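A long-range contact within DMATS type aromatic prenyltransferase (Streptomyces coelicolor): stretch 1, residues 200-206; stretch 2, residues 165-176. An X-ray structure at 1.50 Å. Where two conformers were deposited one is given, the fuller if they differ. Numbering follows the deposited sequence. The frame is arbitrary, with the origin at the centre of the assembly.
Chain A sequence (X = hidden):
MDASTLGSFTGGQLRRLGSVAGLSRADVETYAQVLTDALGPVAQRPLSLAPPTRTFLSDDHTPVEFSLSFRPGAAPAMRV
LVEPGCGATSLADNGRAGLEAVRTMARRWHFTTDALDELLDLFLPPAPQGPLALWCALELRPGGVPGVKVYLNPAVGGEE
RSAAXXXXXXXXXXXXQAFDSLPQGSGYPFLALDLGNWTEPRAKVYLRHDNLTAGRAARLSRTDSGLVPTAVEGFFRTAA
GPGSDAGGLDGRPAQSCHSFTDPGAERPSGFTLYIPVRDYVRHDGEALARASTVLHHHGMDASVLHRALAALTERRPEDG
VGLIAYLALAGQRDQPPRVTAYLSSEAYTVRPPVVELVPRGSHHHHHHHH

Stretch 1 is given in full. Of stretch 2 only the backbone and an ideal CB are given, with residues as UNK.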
# COMPACT_ATOMS: atom_id res chain seq x y z
N GLU A 200 22.28 0.16 -4.48
CA GLU A 200 21.85 1.56 -4.26
C GLU A 200 20.43 1.58 -3.69
O GLU A 200 19.48 1.22 -4.38
CB GLU A 200 21.92 2.39 -5.54
CG GLU A 200 21.81 3.89 -5.30
CD GLU A 200 22.73 4.42 -4.20
OE1 GLU A 200 22.27 5.29 -3.41
OE2 GLU A 200 23.90 3.96 -4.13
N PRO A 201 20.24 2.00 -2.43
CA PRO A 201 18.90 2.00 -1.83
C PRO A 201 17.89 2.92 -2.56
O PRO A 201 18.27 3.98 -3.01
CB PRO A 201 19.14 2.51 -0.40
CG PRO A 201 20.47 3.24 -0.46
CD PRO A 201 21.27 2.49 -1.50
N ARG A 202 16.65 2.47 -2.66
CA ARG A 202 15.48 3.30 -3.04
C ARG A 202 14.61 3.48 -1.79
O ARG A 202 13.90 2.54 -1.45
CB ARG A 202 14.84 2.63 -4.25
CG ARG A 202 15.87 2.23 -5.29
CD ARG A 202 15.29 1.87 -6.64
NE ARG A 202 16.37 1.61 -7.59
CZ ARG A 202 16.22 1.02 -8.77
NH1 ARG A 202 15.02 0.60 -9.17
NH2 ARG A 202 17.27 0.83 -9.55
N ALA A 203 14.75 4.61 -1.10
CA ALA A 203 14.17 4.86 0.25
C ALA A 203 12.94 5.73 0.11
O ALA A 203 13.00 6.77 -0.56
CB ALA A 203 15.17 5.50 1.16
N LYS A 204 11.85 5.32 0.76
CA LYS A 204 10.55 6.01 0.70
C LYS A 204 10.15 6.39 2.12
O LYS A 204 10.14 5.50 2.99
CB LYS A 204 9.51 5.10 0.04
CG LYS A 204 9.83 4.70 -1.39
CD LYS A 204 8.89 3.63 -1.95
CE LYS A 204 8.61 3.81 -3.43
NZ LYS A 204 7.63 4.89 -3.68
N VAL A 205 9.89 7.68 2.36
CA VAL A 205 9.44 8.17 3.69
C VAL A 205 7.98 8.58 3.55
O VAL A 205 7.66 9.34 2.64
CB VAL A 205 10.28 9.34 4.23
CG1 VAL A 205 9.86 9.72 5.64
CG2 VAL A 205 11.77 9.01 4.20
N TYR A 206 7.13 8.04 4.40
CA TYR A 206 5.69 8.38 4.43
C TYR A 206 5.43 9.36 5.56
O TYR A 206 5.98 9.18 6.67
CB TYR A 206 4.83 7.13 4.59
CG TYR A 206 4.78 6.26 3.39
CD1 TYR A 206 5.87 5.51 3.00
CD2 TYR A 206 3.62 6.18 2.62
CE1 TYR A 206 5.83 4.70 1.88
CE2 TYR A 206 3.55 5.33 1.53
CZ TYR A 206 4.66 4.60 1.15
OH TYR A 206 4.64 3.79 0.04
N UNK A 165 14.30 8.39 14.18
CA UNK A 165 14.45 7.08 13.49
C UNK A 165 14.52 7.31 11.98
O UNK A 165 15.38 6.71 11.36
CB UNK A 165 13.29 6.14 13.83
N UNK A 166 13.65 8.15 11.41
CA UNK A 166 13.65 8.42 9.95
C UNK A 166 14.97 9.12 9.58
O UNK A 166 15.60 8.74 8.55
CB UNK A 166 12.45 9.28 9.55
N UNK A 167 15.37 10.12 10.35
CA UNK A 167 16.61 10.87 10.06
C UNK A 167 17.79 9.89 10.04
O UNK A 167 18.57 9.95 9.10
CB UNK A 167 16.84 11.97 11.09
N UNK A 168 17.91 9.01 11.03
CA UNK A 168 19.03 8.06 11.13
C UNK A 168 18.95 7.06 9.98
O UNK A 168 19.98 6.75 9.38
CB UNK A 168 19.01 7.33 12.48
N UNK A 169 17.75 6.56 9.65
CA UNK A 169 17.59 5.61 8.52
C UNK A 169 18.14 6.24 7.23
O UNK A 169 18.91 5.57 6.50
CB UNK A 169 16.12 5.22 8.34
N UNK A 170 17.76 7.48 6.94
CA UNK A 170 18.11 8.13 5.66
C UNK A 170 19.63 8.32 5.61
O UNK A 170 20.23 8.01 4.58
CB UNK A 170 17.39 9.47 5.50
N UNK A 171 20.22 8.74 6.73
CA UNK A 171 21.69 8.89 6.85
C UNK A 171 22.38 7.57 6.52
O UNK A 171 23.31 7.56 5.70
CB UNK A 171 22.08 9.35 8.26
N UNK A 172 21.96 6.48 7.15
CA UNK A 172 22.58 5.16 6.94
C UNK A 172 22.44 4.74 5.47
O UNK A 172 23.28 3.96 5.02
CB UNK A 172 21.94 4.11 7.85
N UNK A 173 21.40 5.21 4.76
CA UNK A 173 21.15 4.82 3.35
C UNK A 173 21.88 5.79 2.41
O UNK A 173 21.59 5.77 1.20
CB UNK A 173 19.65 4.81 3.04
N UNK A 174 22.76 6.63 2.94
CA UNK A 174 23.67 7.48 2.14
C UNK A 174 22.98 8.74 1.67
O UNK A 174 23.45 9.32 0.67
CB UNK A 174 24.21 6.71 0.93
N UNK A 175 21.93 9.18 2.36
CA UNK A 175 21.13 10.38 1.99
C UNK A 175 21.35 11.51 3.00
O UNK A 175 20.57 12.45 2.99
CB UNK A 175 19.64 10.04 1.92
N UNK A 176 22.42 11.44 3.78
CA UNK A 176 22.88 12.56 4.64
C UNK A 176 21.69 13.14 5.42
O UNK A 176 20.97 12.33 6.07
CB UNK A 176 23.55 13.65 3.80

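The strand in stretch 1 runs nearly antiparallel to the helix of stretch 2 (160° between N-to-C directions, axes 9.2 Å apart at closest approach). Pro201, in the loop before it, and Ala203 and Val205 on the strand all point toward the helix, and they offer it an apolar strip.

Position 165 has nothing of stretch 1 near its CB, so the strand sets no preference; it is Thr165. Position 166 differs: its CB points toward the strand and lies 4.7 Å from Val205 CG1, which leaves room for a small or medium apolar side chain. It is Val166, in the t rotamer, whose CG1 packs 3.6 Å from Val205 CG1.

Positions 167, 168 and 169 are out of reach, and many helix-compatible residues would serve. They are Arg167, Glu168 and Ala169; the carboxylate of Glu168 looks ahead along the helix to positions 171 and 172.

At 170 the CB points sideways and finds no strand atom within 5.5 Å. A longer, flexible apolar chain could nevertheless bend into the space beside Ala203 and Val205; leucine, isoleucine or methionine are all reasonable. Leu170 does so, its CD2 lying 3.9 Å from Val205 CG2 and 4.2 Å from Ala203 CB.

Positions 171 and 172 are out of reach, so stretch 1 sets no preference. They are Arg171 and Arg172, both salt-bridged to Glu168: Arg171 NH2 and Arg172 NE donate to Glu168 OE2 at 2.8 and 2.9 Å, respectively, and Arg171 NE donates to Glu168 OE1 at 2.9 Å.

At 173 CA-to-CB points toward stretch 1, with the CB 3.9 Å from Pro201 CG and 4.9 Å from Ala203 CB, a site for a branched or flexible apolar residue. Leu173 reaches both neighbours, CD1 to Ala203 CB at 3.6 Å and CD2 to Pro201 CB at 3.9 Å. Leu173 O is 3.2 Å from Pro201 CG, and a water hydrogen-bonds to Leu173 O (2.8 Å) and Glu200 OE1 (2.7 Å), joining the stretches where no direct hydrogen bond does.

At 174 the ideal CB is 5.0 Å from Glu200 OE1 and 5.3 Å from Pro201 CG, so space is not the constraint. Phi is 83°, which by itself favours glycine, although asparagine or aspartate can adopt it. It is Gly174, within a wider pi-type turn in which N of position 175 donates to Leu170 O (3.0 Å).

The CB at 175 points toward the strand from beyond 5.5 Å, so a long or aromatic chain is needed to arrive. His175 brings its ring edge to Pro201 O, with NE2 4.3 Å away; that carbonyl has no polar partner in the model.

Position 176, with phi of 48°, lies out of reach and would suit glycine or asparagine; it is His176.

Stretch 2, residues 165-176: TVREALRRLGHH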
# COMPACT_ATOMS: atom_id res chain seq x y z
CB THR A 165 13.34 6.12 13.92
OG1 THR A 165 13.43 6.02 15.34
CG2 THR A 165 13.47 4.74 13.32
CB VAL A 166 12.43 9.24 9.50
CG1 VAL A 166 12.55 9.62 8.04
CG2 VAL A 166 11.11 8.50 9.76
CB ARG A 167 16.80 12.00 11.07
CG ARG A 167 18.13 12.72 10.91
CD ARG A 167 18.37 13.70 12.02
NE ARG A 167 17.38 14.77 12.08
CZ ARG A 167 17.37 15.86 11.31
NH1 ARG A 167 16.44 16.78 11.48
NH2 ARG A 167 18.27 16.03 10.36
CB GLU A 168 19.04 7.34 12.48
CG GLU A 168 20.13 6.28 12.60
CD GLU A 168 21.57 6.76 12.45
OE1 GLU A 168 21.81 8.00 12.37
OE2 GLU A 168 22.46 5.90 12.41
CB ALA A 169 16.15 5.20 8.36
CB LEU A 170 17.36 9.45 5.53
CG LEU A 170 15.86 9.30 5.26
CD1 LEU A 170 15.17 10.65 5.39
CD2 LEU A 170 15.62 8.69 3.89
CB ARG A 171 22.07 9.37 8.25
CG ARG A 171 23.54 9.71 8.39
CD ARG A 171 24.03 9.66 9.81
NE ARG A 171 23.99 8.34 10.42
CZ ARG A 171 24.84 7.34 10.17
NH1 ARG A 171 25.81 7.48 9.29
NH2 ARG A 171 24.71 6.19 10.80
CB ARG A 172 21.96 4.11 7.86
CG ARG A 172 22.16 4.37 9.35
CD ARG A 172 21.56 3.20 10.07
NE ARG A 172 21.64 3.26 11.52
CZ ARG A 172 21.34 2.24 12.32
NH1 ARG A 172 20.97 1.08 11.80
NH2 ARG A 172 21.46 2.37 13.63
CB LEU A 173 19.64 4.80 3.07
CG LEU A 173 18.81 3.76 3.84
CD1 LEU A 173 17.34 3.94 3.54
CD2 LEU A 173 19.24 2.34 3.53
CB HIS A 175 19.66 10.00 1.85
CG HIS A 175 19.43 9.14 0.66
ND1 HIS A 175 19.54 9.63 -0.63
CD2 HIS A 175 19.13 7.84 0.55
CE1 HIS A 175 19.29 8.65 -1.48
NE2 HIS A 175 19.05 7.54 -0.78
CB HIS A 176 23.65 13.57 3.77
CG HIS A 176 24.82 12.95 3.08
ND1 HIS A 176 24.71 12.37 1.82
CD2 HIS A 176 26.09 12.75 3.49
CE1 HIS A 176 25.89 11.86 1.47
NE2 HIS A 176 26.75 12.09 2.48
O HOH W 1 22.45 6.94 -1.22
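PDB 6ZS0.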